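Local coordinates for alpha-L-arabinofuranosidase B (Aspergillus kawachii, PDB 6SXT), which releases terminal non-reducing alpha-L-arabinofuranosyl residues from arabinan, arabinogalactan and arabinoxylan by hydrolysis, helping to break down plant hemicellulose, at residues Leu36-Asp41 and Asp62-Asn67; Leu71-Tyr76 and Asp102-Ala107. All coordinates share one frame; numbering follows the deposited sequence.

Contact 1: residues Leu36-Asp41 and Asp62-Asn67; sequences LQRGSD and DTFCAN. With NAG (2-acetamido-2-deoxy-beta-D-glucopyranose), chain D.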
ATOM      1  N   LEU A  36      11.095  -7.093  -8.803  1.00 15.12           N
ATOM      2  CA  LEU A  36      10.073  -6.513  -9.683  1.00 15.24           C
ATOM      3  C   LEU A  36       9.690  -7.513 -10.758  1.00 15.82           C
ATOM      4  O   LEU A  36      10.591  -8.234 -11.233  1.00 15.91           O
ATOM      5  CB  LEU A  36      10.632  -5.289 -10.373  1.00 14.95           C
ATOM      6  CG  LEU A  36      10.913  -4.086  -9.497  1.00 14.81           C
ATOM      7  CD1 LEU A  36      11.843  -3.118 -10.217  1.00 15.37           C
ATOM      8  CD2 LEU A  36       9.606  -3.406  -9.093  1.00 16.77           C
ATOM      9  N   GLN A  37       8.453  -7.425 -11.226  1.00 16.27           N
ATOM     10  CA  GLN A  37       7.995  -8.120 -12.447  1.00 15.94           C
ATOM     11  C   GLN A  37       7.296  -7.083 -13.307  1.00 17.04           C
ATOM     12  O   GLN A  37       6.441  -6.369 -12.754  1.00 16.64           O
ATOM     13  CB  GLN A  37       7.076  -9.279 -12.141  1.00 16.07           C
ATOM     14  CG  GLN A  37       6.657 -10.038 -13.402  1.00 18.18           C
ATOM     15  CD  GLN A  37       5.778 -11.223 -13.044  1.00 23.59           C
ATOM     16  OE1 GLN A  37       5.123 -11.272 -11.995  1.00 25.85           O
ATOM     17  NE2 GLN A  37       5.852 -12.283 -13.857  1.00 23.42           N
ATOM     18  N   ARG A  38       7.665  -6.977 -14.563  1.00 15.37           N
ATOM     19  CA  ARG A  38       7.060  -5.975 -15.460  1.00 16.00           C
ATOM     20  C   ARG A  38       6.058  -6.640 -16.391  1.00 17.55           C
ATOM     21  O   ARG A  38       6.239  -7.787 -16.808  1.00 17.15           O
ATOM     22  CB  ARG A  38       8.118  -5.188 -16.216  1.00 15.28           C
ATOM     23  CG  ARG A  38       8.926  -5.985 -17.239  1.00 16.39           C
ATOM     24  CD  ARG A  38      10.008  -5.113 -17.814  1.00 16.77           C
ATOM     25  NE  ARG A  38      10.825  -5.890 -18.708  1.00 16.84           N
ATOM     26  CZ  ARG A  38      11.952  -5.479 -19.244  1.00 20.90           C
ATOM     27  NH1 ARG A  38      12.482  -4.313 -18.907  1.00 21.82           N
ATOM     28  NH2 ARG A  38      12.613  -6.306 -20.052  1.00 22.51           N
ATOM     29  N   GLY A  39       5.047  -5.871 -16.768  1.00 16.96           N
ATOM     30  CA  GLY A  39       3.942  -6.443 -17.549  1.00 17.78           C
ATOM     31  C   GLY A  39       4.266  -6.651 -19.001  1.00 19.20           C
ATOM     32  O   GLY A  39       3.595  -7.509 -19.648  1.00 21.02           O
ATOM     33  N   SER A  40       5.211  -5.943 -19.557  1.00 17.57           N
ATOM     34  CA  SER A  40       5.542  -6.003 -21.006  1.00 19.72           C
ATOM     35  C   SER A  40       5.975  -7.414 -21.399  1.00 21.92           C
ATOM     36  O   SER A  40       5.510  -7.974 -22.405  1.00 22.19           O
ATOM     37  CB  SER A  40       6.602  -5.016 -21.319  1.00 19.36           C
ATOM     38  OG  SER A  40       7.770  -5.272 -20.496  1.00 19.38           O
ATOM     39  N   ASP A  41       6.823  -8.059 -20.605  1.00 18.32           N
ATOM     40  CA  ASP A  41       7.346  -9.392 -20.969  1.00 19.20           C
ATOM     41  C   ASP A  41       7.252 -10.365 -19.788  1.00 19.11           C
ATOM     42  O   ASP A  41       7.714 -11.524 -19.916  1.00 19.40           O
ATOM     43  CB  ASP A  41       8.757  -9.285 -21.550  1.00 19.66           C
ATOM     44  CG  ASP A  41       9.796  -8.653 -20.629  1.00 18.78           C
ATOM     45  OD1 ASP A  41       9.470  -8.510 -19.401  1.00 17.54           O
ATOM     46  OD2 ASP A  41      10.911  -8.377 -21.109  1.00 18.40           O
ATOM     47  N   ASP A  62      12.899   2.562 -12.207  1.00 15.17           N
ATOM     48  CA  ASP A  62      12.298   3.417 -13.244  1.00 16.67           C
ATOM     49  C   ASP A  62      12.717   2.897 -14.634  1.00 17.29           C
ATOM     50  O   ASP A  62      11.870   2.901 -15.570  1.00 17.88           O
ATOM     51  CB  ASP A  62      12.750   4.852 -13.046  1.00 17.55           C
ATOM     52  CG  ASP A  62      12.177   5.520 -11.817  1.00 18.48           C
ATOM     53  OD1 ASP A  62      11.256   4.967 -11.203  1.00 17.96           O
ATOM     54  OD2 ASP A  62      12.636   6.663 -11.525  1.00 20.26           O
ATOM     55  N   THR A  63      13.983   2.513 -14.806  1.00 17.03           N
ATOM     56  CA  THR A  63      14.465   2.012 -16.105  1.00 18.94           C
ATOM     57  C   THR A  63      13.757   0.717 -16.470  1.00 18.69           C
ATOM     58  O   THR A  63      13.249   0.548 -17.621  1.00 18.84           O
ATOM     59  CB  THR A  63      15.992   1.821 -16.006  1.00 23.43           C
ATOM     60  OG1 THR A  63      16.511   3.140 -15.817  1.00 26.34           O
ATOM     61  CG2 THR A  63      16.598   1.183 -17.224  1.00 31.81           C
ATOM     62  N   PHE A  64      13.684  -0.220 -15.538  1.00 16.85           N
ATOM     63  CA  PHE A  64      13.082  -1.552 -15.802  1.00 16.41           C
ATOM     64  C   PHE A  64      11.606  -1.395 -16.149  1.00 17.41           C
ATOM     65  O   PHE A  64      11.108  -2.110 -17.015  1.00 18.24           O
ATOM     66  CB  PHE A  64      13.263  -2.447 -14.580  1.00 17.97           C
ATOM     67  CG  PHE A  64      12.766  -3.838 -14.804  1.00 16.52           C
ATOM     68  CD1 PHE A  64      13.442  -4.684 -15.672  1.00 16.87           C
ATOM     69  CD2 PHE A  64      11.650  -4.327 -14.138  1.00 16.90           C
ATOM     70  CE1 PHE A  64      13.017  -5.991 -15.846  1.00 16.70           C
ATOM     71  CE2 PHE A  64      11.247  -5.641 -14.302  1.00 17.36           C
ATOM     72  CZ  PHE A  64      11.959  -6.470 -15.119  1.00 16.91           C
ATOM     73  N   CYS A  65      10.934  -0.434 -15.508  1.00 16.63           N
ATOM     74  CA  CYS A  65       9.470  -0.292 -15.543  1.00 17.13           C
ATOM     75  C   CYS A  65       9.024   0.711 -16.633  1.00 17.71           C
ATOM     76  O   CYS A  65       7.824   0.989 -16.712  1.00 19.44           O
ATOM     77  CB  CYS A  65       9.004   0.074 -14.141  1.00 18.13           C
ATOM     78  SG  CYS A  65       9.405  -1.256 -12.970  1.00 18.98           S
ATOM     79  N   ALA A  66       9.943   1.271 -17.411  1.00 18.62           N
ATOM     80  CA  ALA A  66       9.634   2.307 -18.418  1.00 20.13           C
ATOM     81  C   ALA A  66       8.627   1.749 -19.432  1.00 18.70           C
ATOM     82  O   ALA A  66       8.760   0.611 -19.903  1.00 18.17           O
ATOM     83  CB  ALA A  66      10.889   2.754 -19.096  1.00 21.22           C
ATOM     84  N   ASN A  67       7.586   2.525 -19.761  1.00 19.02           N
ATOM     85  CA  ASN A  67       6.633   2.144 -20.821  1.00 18.18           C
ATOM     86  C   ASN A  67       5.950   0.826 -20.500  1.00 17.27           C
ATOM     87  O   ASN A  67       5.603   0.097 -21.421  1.00 19.22           O
ATOM     88  CB  ASN A  67       7.285   2.070 -22.206  1.00 19.27           C
ATOM     89  CG  ASN A  67       7.987   3.341 -22.500  1.00 21.47           C
ATOM     90  OD1 ASN A  67       9.206   3.413 -22.336  1.00 21.68           O
ATOM     91  ND2 ASN A  67       7.204   4.337 -22.891  1.00 19.39           N
TER
HETATM   92  C1  NAG D 504       7.776   5.620 -23.174  1.00 20.76           C
HETATM   93  C2  NAG D 504       7.656   6.048 -24.632  1.00 19.96           C
HETATM   94  C3  NAG D 504       8.318   7.423 -24.840  1.00 19.80           C
HETATM   95  C4  NAG D 504       7.804   8.442 -23.809  1.00 20.72           C
HETATM   96  C5  NAG D 504       7.722   7.861 -22.400  1.00 21.65           C
HETATM   97  C6  NAG D 504       6.946   8.790 -21.432  1.00 24.57           C
HETATM   98  C7  NAG D 504       7.437   4.102 -26.122  1.00 24.73           C
HETATM   99  C8  NAG D 504       8.138   3.064 -26.929  1.00 28.06           C
HETATM  100  N2  NAG D 504       8.208   5.021 -25.520  1.00 22.09           N
HETATM  101  O3  NAG D 504       8.103   7.928 -26.198  1.00 22.65           O
HETATM  102  O4  NAG D 504       8.568   9.650 -23.863  1.00 22.93           O
HETATM  103  O5  NAG D 504       7.086   6.571 -22.344  1.00 21.94           O
HETATM  104  O6  NAG D 504       5.609   9.049 -21.957  1.00 21.97           O
HETATM  105  O7  NAG D 504       6.209   4.118 -26.023  1.00 26.65           O
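The guanidinium of R38 lies flat on the ring of F64 while one of its own nitrogens bonds the backbone of that same phenylalanine. The two planes are 10° apart with centres 4.3 Å from each other, the geometry of a parallel cation-pi stack. R38 CD also sits over the ring face, 3.7 Å from the F64 centroid, in a CH-pi contact. R38 CG stands between the backbone N and the carbonyl carbon (chi1 67°); CB and CG pass close to F64 CE2 and CZ, and the guanidinium stacks toward CE1 and CD1. From this position R38 NH1 gives a nearly straight hydrogen bond (169°) of 3.2 Å to F64 O, in the guanidinium plane and on a carbonyl lone pair. The side-on pair, NE and NH2, grips D41 in one salt bridge of two hydrogen bonds, R38 NE to D41 OD1 at 3.0 Å and R38 NH2 to D41 OD2 at 2.9 Å. Three bonds thus fix the rotation of the guanidinium. L36 CB approaches F64 CE2 obliquely at 4.0 Å, and L36 CD1 touches the sulphur of C65, which is disulfide-bonded to C70. N67 ND2 carries an N-linked NAG, which also bonds A427 O. The contact joins the end of strand 34-38 to the C-terminal end of helix 58-64, near the surface and beside strands 44-47 and 70-75.

Contact 2: residues Leu71-Tyr76 and Asp102-Ala107; sequences LITIIY and DNLASA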
ATOM      1  N   LEU A  71       5.043  -4.793 -10.762  1.00 15.15           N
ATOM      2  CA  LEU A  71       4.583  -5.356  -9.491  1.00 14.70           C
ATOM      3  C   LEU A  71       5.819  -5.700  -8.667  1.00 17.10           C
ATOM      4  O   LEU A  71       6.853  -6.088  -9.244  1.00 15.84           O
ATOM      5  CB  LEU A  71       3.806  -6.628  -9.764  1.00 15.14           C
ATOM      6  CG  LEU A  71       2.511  -6.457 -10.559  1.00 16.81           C
ATOM      7  CD1 LEU A  71       1.873  -7.804 -10.854  1.00 18.82           C
ATOM      8  CD2 LEU A  71       1.533  -5.538  -9.840  1.00 17.91           C
ATOM      9  N   ILE A  72       5.682  -5.564  -7.359  1.00 15.16           N
ATOM     10  CA  ILE A  72       6.690  -6.069  -6.401  1.00 14.86           C
ATOM     11  C   ILE A  72       6.353  -7.523  -6.108  1.00 14.98           C
ATOM     12  O   ILE A  72       5.358  -7.808  -5.466  1.00 15.42           O
ATOM     13  CB  ILE A  72       6.758  -5.195  -5.148  1.00 14.79           C
ATOM     14  CG1 ILE A  72       7.221  -3.797  -5.510  1.00 15.31           C
ATOM     15  CG2 ILE A  72       7.671  -5.820  -4.118  1.00 15.07           C
ATOM     16  CD1 ILE A  72       6.969  -2.771  -4.398  1.00 17.07           C
ATOM     17  N   THR A  73       7.158  -8.446  -6.632  1.00 14.67           N
ATOM     18  CA  THR A  73       6.902  -9.894  -6.460  1.00 15.49           C
ATOM     19  C   THR A  73       7.464 -10.411  -5.135  1.00 16.29           C
ATOM     20  O   THR A  73       6.867 -11.334  -4.553  1.00 17.28           O
ATOM     21  CB  THR A  73       7.476 -10.691  -7.631  1.00 16.70           C
ATOM     22  OG1 THR A  73       8.799 -10.208  -7.835  1.00 17.33           O
ATOM     23  CG2 THR A  73       6.644 -10.551  -8.880  1.00 19.43           C
ATOM     24  N   ILE A  74       8.608  -9.897  -4.684  1.00 14.81           N
ATOM     25  CA  ILE A  74       9.267 -10.430  -3.484  1.00 14.78           C
ATOM     26  C   ILE A  74       9.828  -9.249  -2.711  1.00 14.24           C
ATOM     27  O   ILE A  74      10.443  -8.373  -3.320  1.00 14.59           O
ATOM     28  CB  ILE A  74      10.396 -11.425  -3.809  1.00 15.16           C
ATOM     29  CG1 ILE A  74       9.956 -12.499  -4.815  1.00 17.58           C
ATOM     30  CG2 ILE A  74      10.968 -12.037  -2.508  1.00 16.00           C
ATOM     31  CD1 ILE A  74      11.114 -13.406  -5.212  1.00 18.83           C
ATOM     32  N   ILE A  75       9.626  -9.267  -1.404  1.00 14.13           N
ATOM     33  CA  ILE A  75      10.370  -8.380  -0.483  1.00 14.32           C
ATOM     34  C   ILE A  75      11.344  -9.308   0.237  1.00 13.86           C
ATOM     35  O   ILE A  75      10.941 -10.168   1.004  1.00 15.58           O
ATOM     36  CB  ILE A  75       9.433  -7.633   0.474  1.00 14.84           C
ATOM     37  CG1 ILE A  75       8.322  -6.864  -0.275  1.00 16.57           C
ATOM     38  CG2 ILE A  75      10.246  -6.683   1.297  1.00 15.94           C
ATOM     39  CD1 ILE A  75       7.117  -6.562   0.569  1.00 19.38           C
ATOM     40  N   TYR A  76      12.620  -9.154  -0.050  1.00 13.72           N
ATOM     41  CA  TYR A  76      13.610 -10.118   0.472  1.00 14.01           C
ATOM     42  C   TYR A  76      13.878  -9.883   1.953  1.00 14.98           C
ATOM     43  O   TYR A  76      13.797  -8.743   2.467  1.00 14.92           O
ATOM     44  CB  TYR A  76      14.912 -10.031  -0.342  1.00 14.85           C
ATOM     45  CG  TYR A  76      14.788 -10.522  -1.761  1.00 15.67           C
ATOM     46  CD1 TYR A  76      14.549 -11.857  -2.028  1.00 16.76           C
ATOM     47  CD2 TYR A  76      14.866  -9.650  -2.837  1.00 14.94           C
ATOM     48  CE1 TYR A  76      14.432 -12.296  -3.338  1.00 17.69           C
ATOM     49  CE2 TYR A  76      14.712 -10.086  -4.150  1.00 15.43           C
ATOM     50  CZ  TYR A  76      14.512 -11.424  -4.398  1.00 16.26           C
ATOM     51  OH  TYR A  76      14.406 -11.896  -5.700  1.00 16.31           O
ATOM     52  N   ASP A 102      -3.635 -13.593  -3.130  1.00 16.71           N
ATOM     53  CA  ASP A 102      -3.828 -12.139  -3.023  1.00 17.24           C
ATOM     54  C   ASP A 102      -3.069 -11.440  -4.136  1.00 16.70           C
ATOM     55  O   ASP A 102      -2.228 -12.026  -4.804  1.00 16.74           O
ATOM     56  CB  ASP A 102      -3.337 -11.689  -1.663  1.00 16.00           C
ATOM     57  CG  ASP A 102      -4.120 -12.222  -0.479  1.00 18.68           C
ATOM     58  OD1 ASP A 102      -5.271 -12.683  -0.676  1.00 19.93           O
ATOM     59  OD2 ASP A 102      -3.555 -12.244   0.627  1.00 16.83           O
ATOM     60  N   ASN A 103      -3.457 -10.198  -4.409  1.00 16.57           N
ATOM     61  CA  ASN A 103      -2.770  -9.372  -5.404  1.00 15.85           C
ATOM     62  C   ASN A 103      -1.345  -9.017  -4.894  1.00 16.33           C
ATOM     63  O   ASN A 103      -1.142  -8.803  -3.663  1.00 16.50           O
ATOM     64  CB  ASN A 103      -3.484  -8.065  -5.642  1.00 16.42           C
ATOM     65  CG  ASN A 103      -4.866  -8.188  -6.248  1.00 18.22           C
ATOM     66  OD1 ASN A 103      -5.733  -7.410  -5.885  1.00 18.58           O
ATOM     67  ND2 ASN A 103      -5.052  -9.108  -7.190  1.00 17.58           N
ATOM     68  N   LEU A 104      -0.453  -8.883  -5.860  1.00 16.09           N
ATOM     69  CA  LEU A 104       0.830  -8.169  -5.648  1.00 16.11           C
ATOM     70  C   LEU A 104       0.593  -6.662  -5.675  1.00 15.96           C
ATOM     71  O   LEU A 104      -0.287  -6.139  -6.386  1.00 16.22           O
ATOM     72  CB  LEU A 104       1.821  -8.581  -6.721  1.00 15.94           C
ATOM     73  CG  LEU A 104       2.245 -10.049  -6.674  1.00 17.20           C
ATOM     74  CD1 LEU A 104       3.052 -10.351  -7.903  1.00 19.16           C
ATOM     75  CD2 LEU A 104       3.006 -10.363  -5.441  1.00 18.12           C
ATOM     76  N   ALA A 105       1.460  -5.936  -4.983  1.00 14.85           N
ATOM     77  CA  ALA A 105       1.442  -4.467  -5.009  1.00 14.87           C
ATOM     78  C   ALA A 105       2.071  -3.921  -6.264  1.00 14.79           C
ATOM     79  O   ALA A 105       3.083  -4.449  -6.754  1.00 14.73           O
ATOM     80  CB  ALA A 105       2.133  -3.903  -3.780  1.00 16.12           C
ATOM     81  N   SER A 106       1.577  -2.762  -6.691  1.00 14.67           N
ATOM     82  CA  SER A 106       2.276  -1.909  -7.644  1.00 13.95           C
ATOM     83  C   SER A 106       3.665  -1.584  -7.094  1.00 14.92           C
ATOM     84  O   SER A 106       3.807  -1.443  -5.887  1.00 15.79           O
ATOM     85  CB  SER A 106       1.490  -0.614  -7.811  1.00 15.51           C
ATOM     86  OG  SER A 106       2.203   0.302  -8.605  1.00 17.11           O
ATOM     87  N   ALA A 107       4.608  -1.354  -7.983  1.00 15.06           N
ATOM     88  CA  ALA A 107       5.914  -0.838  -7.550  1.00 15.32           C
ATOM     89  C   ALA A 107       5.925   0.676  -7.381  1.00 15.00           C
ATOM     90  O   ALA A 107       6.879   1.191  -6.802  1.00 14.91           O
ATOM     91  CB  ALA A 107       6.929  -1.221  -8.568  1.00 15.87           C
TER
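L104 meets three consecutive residues, L71, I72 and T73, from a segment that makes one direct backbone hydrogen bond to theirs. Its CB lies 3.8 Å from I72 O and also approaches L71 CB. With L104 CG anti to the carbonyl carbon (chi1 -65°), the branch point stays beside I72 O, and the two methyls then part. L104 CD1 meets T73 CG2 at 3.7 Å and L71 CD1 at 4.1 Å, whereas L104 CD2 comes within 3.5 Å of I72 O and also nears T73 CA. The leucine side chains of L71 and L104 cross at about a right angle, touching at both their CB atoms and their CD1 methyls. T73 turns its methyl to L104, while its hydroxyl bonds Q35.

The backbone link is I72 N to A105 O, 2.9 Å long and 164° at the hydrogen, with the donor almost in line with the carbonyl. L71 CA adds a CA-H...O contact to the same oxygen at 3.3 Å. Further along, I72 CG1 packs on A107 CB at 4.0 Å, and I72 and A105 both rest on V122 of strand 117-124. I72 O and A105 N are each hydrogen-bonded to the hydroxyl of Y130, which bridges the two segments.

L71 and S106 form an antiparallel, non-hydrogen-bonded pair, with CA atoms 4.5 Å apart. This is an edge pairing: the short, weakly bonded strand at about 105-106 is the outermost of a four-stranded antiparallel sheet in the catalytic domain, and its chain turns a corner at A107.

In the fold
Contact 1 is a surface contact and contact 2 a buried one, with centres about 13 Å apart. They are joined through neighbouring strands of one antiparallel sheet: strand 34-38 serves contact 1 and strand 70-75 contact 2. Q37 N lies 2.9 Å from L71 O, a probable hydrogen bond, and L36 CD2 packs on A107 CB at 3.5 Å. Along the chain they stand in series, helix 58-64 leading into strand 70-75. Their chemistry follows their depth: a charged group stacked on an aromatic ring beside a glycosylated loop outside, aliphatic branches around a single backbone bond within. Both belong to the catalytic domain.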